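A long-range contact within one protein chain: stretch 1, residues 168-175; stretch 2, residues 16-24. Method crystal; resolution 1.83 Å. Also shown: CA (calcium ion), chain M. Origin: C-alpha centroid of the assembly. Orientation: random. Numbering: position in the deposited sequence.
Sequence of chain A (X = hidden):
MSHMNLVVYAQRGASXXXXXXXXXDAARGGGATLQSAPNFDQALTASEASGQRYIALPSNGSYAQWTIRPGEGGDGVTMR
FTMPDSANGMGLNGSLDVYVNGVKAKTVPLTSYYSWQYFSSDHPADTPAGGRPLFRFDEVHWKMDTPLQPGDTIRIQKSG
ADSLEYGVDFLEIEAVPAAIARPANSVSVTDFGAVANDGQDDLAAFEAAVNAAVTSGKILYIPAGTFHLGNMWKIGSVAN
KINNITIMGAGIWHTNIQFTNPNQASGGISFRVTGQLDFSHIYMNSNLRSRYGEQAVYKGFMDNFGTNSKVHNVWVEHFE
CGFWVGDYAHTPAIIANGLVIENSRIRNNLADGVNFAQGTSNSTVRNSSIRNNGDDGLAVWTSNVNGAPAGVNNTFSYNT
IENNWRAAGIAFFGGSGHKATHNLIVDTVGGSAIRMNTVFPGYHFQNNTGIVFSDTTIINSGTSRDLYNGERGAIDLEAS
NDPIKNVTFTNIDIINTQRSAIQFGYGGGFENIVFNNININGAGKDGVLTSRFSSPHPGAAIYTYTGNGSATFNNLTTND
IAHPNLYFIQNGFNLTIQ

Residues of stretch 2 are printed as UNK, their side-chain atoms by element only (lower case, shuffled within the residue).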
ATOM      1  N   VAL A 168       2.949  12.983 -14.957  1.00 10.32           N
ATOM      2  CA  VAL A 168       4.043  12.594 -14.070  1.00 10.69           C
ATOM      3  C   VAL A 168       3.825  13.249 -12.717  1.00  9.01           C
ATOM      4  O   VAL A 168       3.761  14.481 -12.618  1.00 10.93           O
ATOM      5  CB  VAL A 168       5.420  12.971 -14.640  1.00  9.94           C
ATOM      6  CG1 VAL A 168       6.523  12.497 -13.705  1.00 10.29           C
ATOM      7  CG2 VAL A 168       5.598  12.344 -16.014  1.00 13.35           C
ATOM      8  N   ASP A 169       3.751  12.426 -11.670  1.00  8.99           N
ATOM      9  CA  ASP A 169       3.597  12.909 -10.299  1.00  8.18           C
ATOM     10  C   ASP A 169       4.961  13.219  -9.678  1.00 12.05           C
ATOM     11  O   ASP A 169       5.249  14.368  -9.318  1.00 10.64           O
ATOM     12  CB  ASP A 169       2.830  11.852  -9.486  1.00  8.16           C
ATOM     13  CG  ASP A 169       2.371  12.346  -8.135  1.00 11.55           C
ATOM     14  OD1 ASP A 169       2.615  13.525  -7.790  1.00 12.48           O
ATOM     15  OD2 ASP A 169       1.763  11.530  -7.401  1.00 12.18           O
ATOM     16  N   PHE A 170       5.824  12.212  -9.573  1.00 10.88           N
ATOM     17  CA  PHE A 170       7.131  12.432  -8.964  1.00 11.90           C
ATOM     18  C   PHE A 170       8.104  11.372  -9.459  1.00  9.13           C
ATOM     19  O   PHE A 170       7.713  10.368 -10.054  1.00 10.84           O
ATOM     20  CB  PHE A 170       7.062  12.417  -7.428  1.00 11.09           C
ATOM     21  CG  PHE A 170       6.490  11.140  -6.839  1.00 11.49           C
ATOM     22  CD1 PHE A 170       7.244   9.978  -6.787  1.00 11.91           C
ATOM     23  CD2 PHE A 170       5.221  11.126  -6.288  1.00 10.36           C
ATOM     24  CE1 PHE A 170       6.718   8.791  -6.234  1.00 11.25           C
ATOM     25  CE2 PHE A 170       4.692   9.951  -5.723  1.00 10.46           C
ATOM     26  CZ  PHE A 170       5.446   8.791  -5.700  1.00 12.55           C
ATOM     27  N   LEU A 171       9.382  11.622  -9.193  1.00  8.95           N
ATOM     28  CA  LEU A 171      10.429  10.616  -9.251  1.00 10.01           C
ATOM     29  C   LEU A 171      10.972  10.374  -7.850  1.00 10.35           C
ATOM     30  O   LEU A 171      11.017  11.284  -7.016  1.00 11.15           O
ATOM     31  CB  LEU A 171      11.584  11.050 -10.162  1.00 11.73           C
ATOM     32  CG  LEU A 171      11.244  11.471 -11.592  1.00 10.07           C
ATOM     33  CD1 LEU A 171      12.532  11.852 -12.349  1.00 10.67           C
ATOM     34  CD2 LEU A 171      10.510  10.353 -12.298  1.00 10.35           C
ATOM     35  N   GLU A 172      11.383   9.136  -7.596  1.00  9.35           N
ATOM     36  CA  GLU A 172      12.176   8.793  -6.424  1.00  7.98           C
ATOM     37  C   GLU A 172      13.489   8.196  -6.911  1.00  9.81           C
ATOM     38  O   GLU A 172      13.492   7.343  -7.802  1.00 11.53           O
ATOM     39  CB  GLU A 172      11.411   7.833  -5.500  1.00  9.67           C
ATOM     40  CG  GLU A 172      10.338   8.564  -4.703  1.00 12.18           C
ATOM     41  CD  GLU A 172       9.397   7.653  -3.927  1.00 13.83           C
ATOM     42  OE1 GLU A 172       9.341   6.446  -4.217  1.00 14.00           O
ATOM     43  OE2 GLU A 172       8.714   8.162  -3.014  1.00 17.76           O
ATOM     44  N   ILE A 173      14.604   8.688  -6.380  1.00  8.91           N
ATOM     45  CA  ILE A 173      15.920   8.406  -6.946  1.00 10.20           C
ATOM     46  C   ILE A 173      16.825   7.909  -5.832  1.00 10.15           C
ATOM     47  O   ILE A 173      16.863   8.503  -4.750  1.00 10.23           O
ATOM     48  CB  ILE A 173      16.515   9.653  -7.634  1.00  9.60           C
ATOM     49  CG1 ILE A 173      15.597  10.124  -8.763  1.00  9.44           C
ATOM     50  CG2 ILE A 173      17.894   9.354  -8.202  1.00 10.99           C
ATOM     51  CD1 ILE A 173      16.076  11.389  -9.490  1.00  9.97           C
ATOM     52  N   GLU A 174      17.543   6.819  -6.091  1.00 11.81           N
ATOM     53  CA  GLU A 174      18.359   6.191  -5.063  1.00  9.87           C
ATOM     54  C   GLU A 174      19.586   5.559  -5.701  1.00 10.00           C
ATOM     55  O   GLU A 174      19.575   5.192  -6.879  1.00 10.22           O
ATOM     56  CB  GLU A 174      17.564   5.121  -4.300  1.00  7.09           C
ATOM     57  CG  GLU A 174      17.138   3.949  -5.157  1.00  9.36           C
ATOM     58  CD  GLU A 174      16.051   3.131  -4.500  1.00 11.77           C
ATOM     59  OE1 GLU A 174      14.865   3.498  -4.655  1.00  9.07           O
ATOM     60  OE2 GLU A 174      16.381   2.136  -3.822  1.00 10.07           O
ATOM     61  N   ALA A 175      20.646   5.428  -4.905  1.00 11.34           N
ATOM     62  CA  ALA A 175      21.813   4.677  -5.346  1.00 11.50           C
ATOM     63  C   ALA A 175      21.511   3.189  -5.242  1.00 11.81           C
ATOM     64  O   ALA A 175      20.934   2.726  -4.256  1.00 13.49           O
ATOM     65  CB  ALA A 175      23.036   5.035  -4.502  1.00 18.99           C
ATOM     66  N   UNK A  16      13.945   4.979   3.881  1.00 11.61           N
ATOM     67  CA  UNK A  16      14.206   4.393   2.579  1.00 13.77           C
ATOM     68  C   UNK A  16      15.394   5.084   1.930  1.00 14.61           C
ATOM     69  O   UNK A  16      15.714   6.230   2.268  1.00 15.14           O
ATOM     70  c   UNK A  16      11.829   3.613   2.116  1.00 15.14           C
ATOM     71  c   UNK A  16      11.021   1.004   2.534  1.00 17.89           C
ATOM     72  s   UNK A  16      12.222   1.933   1.595  1.00 21.01           S
ATOM     73  c   UNK A  16      12.967   4.518   1.680  1.00 11.51           C
ATOM     74  N   UNK A  17      16.092   4.409   1.009  1.00 12.38           N
ATOM     75  CA  UNK A  17      17.291   5.013   0.416  1.00 10.86           C
ATOM     76  C   UNK A  17      17.000   6.021  -0.675  1.00 11.74           C
ATOM     77  O   UNK A  17      17.946   6.655  -1.161  1.00 13.32           O
ATOM     78  c   UNK A  17      17.025   2.789  -0.389  1.00 13.93           C
ATOM     79  c   UNK A  17      15.969   2.979   0.670  1.00 12.75           C
ATOM     80  c   UNK A  17      18.055   3.800  -0.148  1.00 12.76           C
ATOM     81  N   UNK A  18      15.741   6.190  -1.080  1.00 10.15           N
ATOM     82  CA  UNK A  18      15.423   7.156  -2.120  1.00 10.39           C
ATOM     83  C   UNK A  18      15.062   8.513  -1.519  1.00 11.35           C
ATOM     84  O   UNK A  18      14.691   8.631  -0.353  1.00 11.86           O
ATOM     85  c   UNK A  18      12.802   4.755  -2.221  1.00 11.40           C
ATOM     86  o   UNK A  18       9.659   4.620  -0.368  1.00 11.94           O
ATOM     87  c   UNK A  18      13.050   6.122  -2.293  1.00 11.82           C
ATOM     88  c   UNK A  18      10.771   5.126  -1.006  1.00 13.36           C
ATOM     89  c   UNK A  18      11.665   4.255  -1.588  1.00 11.43           C
ATOM     90  c   UNK A  18      10.992   6.493  -1.059  1.00 12.85           C
ATOM     91  c   UNK A  18      12.131   6.983  -1.710  1.00 12.24           C
ATOM     92  c   UNK A  18      14.278   6.650  -3.015  1.00  7.98           C
ATOM     93  N   UNK A  19      15.202   9.550  -2.336  1.00  9.65           N
ATOM     94  CA  UNK A  19      14.640  10.852  -2.036  1.00  9.31           C
ATOM     95  C   UNK A  19      13.648  11.188  -3.130  1.00 10.58           C
ATOM     96  O   UNK A  19      13.723  10.657  -4.246  1.00 12.79           O
ATOM     97  c   UNK A  19      16.693  11.654  -0.823  1.00 14.05           C
ATOM     98  o   UNK A  19      16.398  12.061  -3.202  1.00 14.51           O
ATOM     99  c   UNK A  19      15.711  11.957  -1.947  1.00 14.42           C
ATOM    100  N   UNK A  20      12.711  12.067  -2.809  1.00  9.14           N
ATOM    101  CA  UNK A  20      11.637  12.363  -3.740  1.00 12.17           C
ATOM    102  C   UNK A  20      11.877  13.669  -4.480  1.00 12.81           C
ATOM    103  O   UNK A  20      12.263  14.679  -3.884  1.00 13.22           O
ATOM    104  n   UNK A  20       5.495  11.767  -2.587  1.00 20.25           N
ATOM    105  n   UNK A  20       7.640  11.250  -3.137  1.00 15.62           N
ATOM    106  n   UNK A  20       6.301   9.646  -2.177  1.00 13.43           N
ATOM    107  c   UNK A  20       9.235  12.773  -4.091  1.00 17.97           C
ATOM    108  c   UNK A  20      10.279  12.442  -3.050  1.00 13.51           C
ATOM    109  c   UNK A  20       6.479  10.880  -2.629  1.00 16.15           C
ATOM    110  c   UNK A  20       7.866  12.597  -3.621  1.00 19.85           C
ATOM    111  N   UNK A  21      11.637  13.633  -5.783  1.00 13.17           N
ATOM    112  CA  UNK A  21      11.592  14.805  -6.649  1.00 12.94           C
ATOM    113  C   UNK A  21      10.135  14.960  -7.080  1.00 15.28           C
ATOM    114  O   UNK A  21       9.676  14.262  -7.989  1.00 12.64           O
ATOM    115  o   UNK A  21      17.846  15.095  -5.916  1.00 16.91           O
ATOM    116  c   UNK A  21      15.905  13.727  -6.279  1.00 11.47           C
ATOM    117  c   UNK A  21      13.978  14.710  -7.344  1.00 11.69           C
ATOM    118  c   UNK A  21      16.566  14.945  -6.381  1.00 13.76           C
ATOM    119  c   UNK A  21      12.550  14.616  -7.823  1.00 11.39           C
ATOM    120  c   UNK A  21      14.656  15.919  -7.402  1.00 14.37           C
ATOM    121  c   UNK A  21      15.944  16.034  -6.941  1.00 15.17           C
ATOM    122  c   UNK A  21      14.619  13.618  -6.759  1.00 12.38           C
ATOM    123  N   UNK A  22       9.399  15.851  -6.406  1.00 13.49           N
ATOM    124  CA  UNK A  22       7.948  15.894  -6.554  1.00 17.52           C
ATOM    125  C   UNK A  22       7.537  17.018  -7.498  1.00 17.84           C
ATOM    126  O   UNK A  22       8.365  17.725  -8.087  1.00 14.83           O
ATOM    127  c   UNK A  22       7.247  16.038  -5.192  1.00 18.13           C
ATOM    128  o   UNK A  22       5.580  14.655  -4.087  1.00 29.04           O
ATOM    129  o   UNK A  22       5.102  15.342  -6.122  1.00 19.71           O
ATOM    130  c   UNK A  22       5.883  15.293  -5.131  1.00 26.66           C
ATOM    131  N   UNK A  23       6.219  17.194  -7.608  1.00 13.91           N
ATOM    132  CA  UNK A  23       5.642  17.993  -8.685  1.00 12.77           C
ATOM    133  C   UNK A  23       6.177  19.418  -8.683  1.00 16.27           C
ATOM    134  O   UNK A  23       6.576  19.944  -9.730  1.00 18.64           O
ATOM    135  c   UNK A  23       4.121  17.987  -8.560  1.00 16.59           C
ATOM    136  c   UNK A  23       3.493  18.799  -9.668  1.00 16.54           C
ATOM    137  o   UNK A  23       3.646  16.637  -8.641  1.00 14.23           O
ATOM    138  N   UNK A  24       6.212  20.057  -7.515  1.00 16.11           N
ATOM    139  CA  UNK A  24       6.591  21.462  -7.463  1.00 22.01           C
ATOM    140  C   UNK A  24       8.096  21.678  -7.574  1.00 20.58           C
ATOM    141  O   UNK A  24       8.517  22.812  -7.821  1.00 23.19           O
ATOM    142  o   UNK A  24       3.945  21.666  -5.128  1.00 33.13           O
ATOM    143  c   UNK A  24       4.526  22.113  -6.138  1.00 29.21           C
ATOM    144  o   UNK A  24       3.910  22.569  -7.124  1.00 35.66           O
ATOM    145  c   UNK A  24       6.052  22.096  -6.180  1.00 20.79           C
TER
HETATM  146 CA    CA M 611       2.358  15.644  -6.796  1.00 19.56          CA
HETATM  147  O   HOH W   1      20.317   6.371  -2.153  1.00 14.42           O
HETATM  148  O   HOH W   2      18.617  10.606  -4.099  1.00 16.99           O
HETATM  149  O   HOH W   3       2.982  17.481  -5.268  1.00 17.19           O

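Position 16 carries four side-chain atoms in an unbranched run, two carbons, a sulfur and a last carbon. Its end leads away from stretch 1 and touches nothing there. It is Met-16.

At position 17 three carbons close a ring onto the backbone nitrogen, and one lies 3.6 Å from OE2 of Glu-174. This is Pro-17. A water bridges the two stretches here, beyond the end of the strand of stretch 1, donating to Pro-17 O (2.6 Å) and accepting from Ala-175 N (2.9 Å).

Position 18 has one carbon leading to a six-carbon ring that bears an oxygen. Two acidic side chains flank the ring, Glu-172 OE1 over one face and Glu-174 OE1 at the edge, 3.4 Å from a ring carbon. This is Tyr-18, and that carbon is CD2.

Position 19 shows one carbon carrying an oxygen and a carbon, a beta-branched hydroxyl residue. Its backbone pairs both ways with Ile-173: N of position 19 gives to Ile-173 O at 3.1 Å, and Ile-173 N to O of position 19 at 3.0 Å. It is Thr-19. A second water donates to both Thr-19 OG1 and Ile-173 O, each at 2.8 Å.

Position 20 extends three carbons, a nitrogen, then a carbon with two more nitrogens, a guanidinium lying flat on the Phe-170 ring. It is Arg-20. The planes differ by 4° and the centres lie 3.8 Å apart, so the charge sits over the aromatic face while the edge stays free for acids. Arg-20 NH2 forms a salt bridge with Glu-172 OE2 at 3.0 Å.

Position 21 has one carbon and a six-carbon ring bearing an oxygen; a ring carbon approaches Ile-173 CD1 at 3.8 Å. This is Tyr-21. Its N donates to Leu-171 O at 2.7 Å, and its O accepts from Leu-171 N at 2.9 Å.

Position 22 has two carbons, the second carrying two oxygens, one of them 3.3 Å from Asp-169 O, close but not hydrogen-bonded. This is Asp-22. Its OD2 takes a salt bridge from Arg-20 NH1 (3.3 Å), while OD1 binds calcium at 2.8 Å.

Position 23 has one carbon carrying an oxygen and a carbon; the oxygen donates to Asp-169 O at 2.9 Å. It is Thr-23, whose OG1 also binds calcium at 2.5 Å.

Position 24, two carbons with two terminal oxygens, exposed and out of reach of stretch 1, is Asp-24.

The contact layers three devices. An antiparallel ladder sets the register, alternating side chains between two faces: Leu-171, Ile-173, Thr-19 and Tyr-21 on one, Glu-172 and Arg-20 on the other. The charged face is locked by salt bridge and stacking. Beyond the ladder, calcium ties Asp-169 OD1 (2.4 Å from the CA ion) to Asp-22 and Thr-23, fastening that end.

Stretch 2 (16-24) MPYTRYDTD
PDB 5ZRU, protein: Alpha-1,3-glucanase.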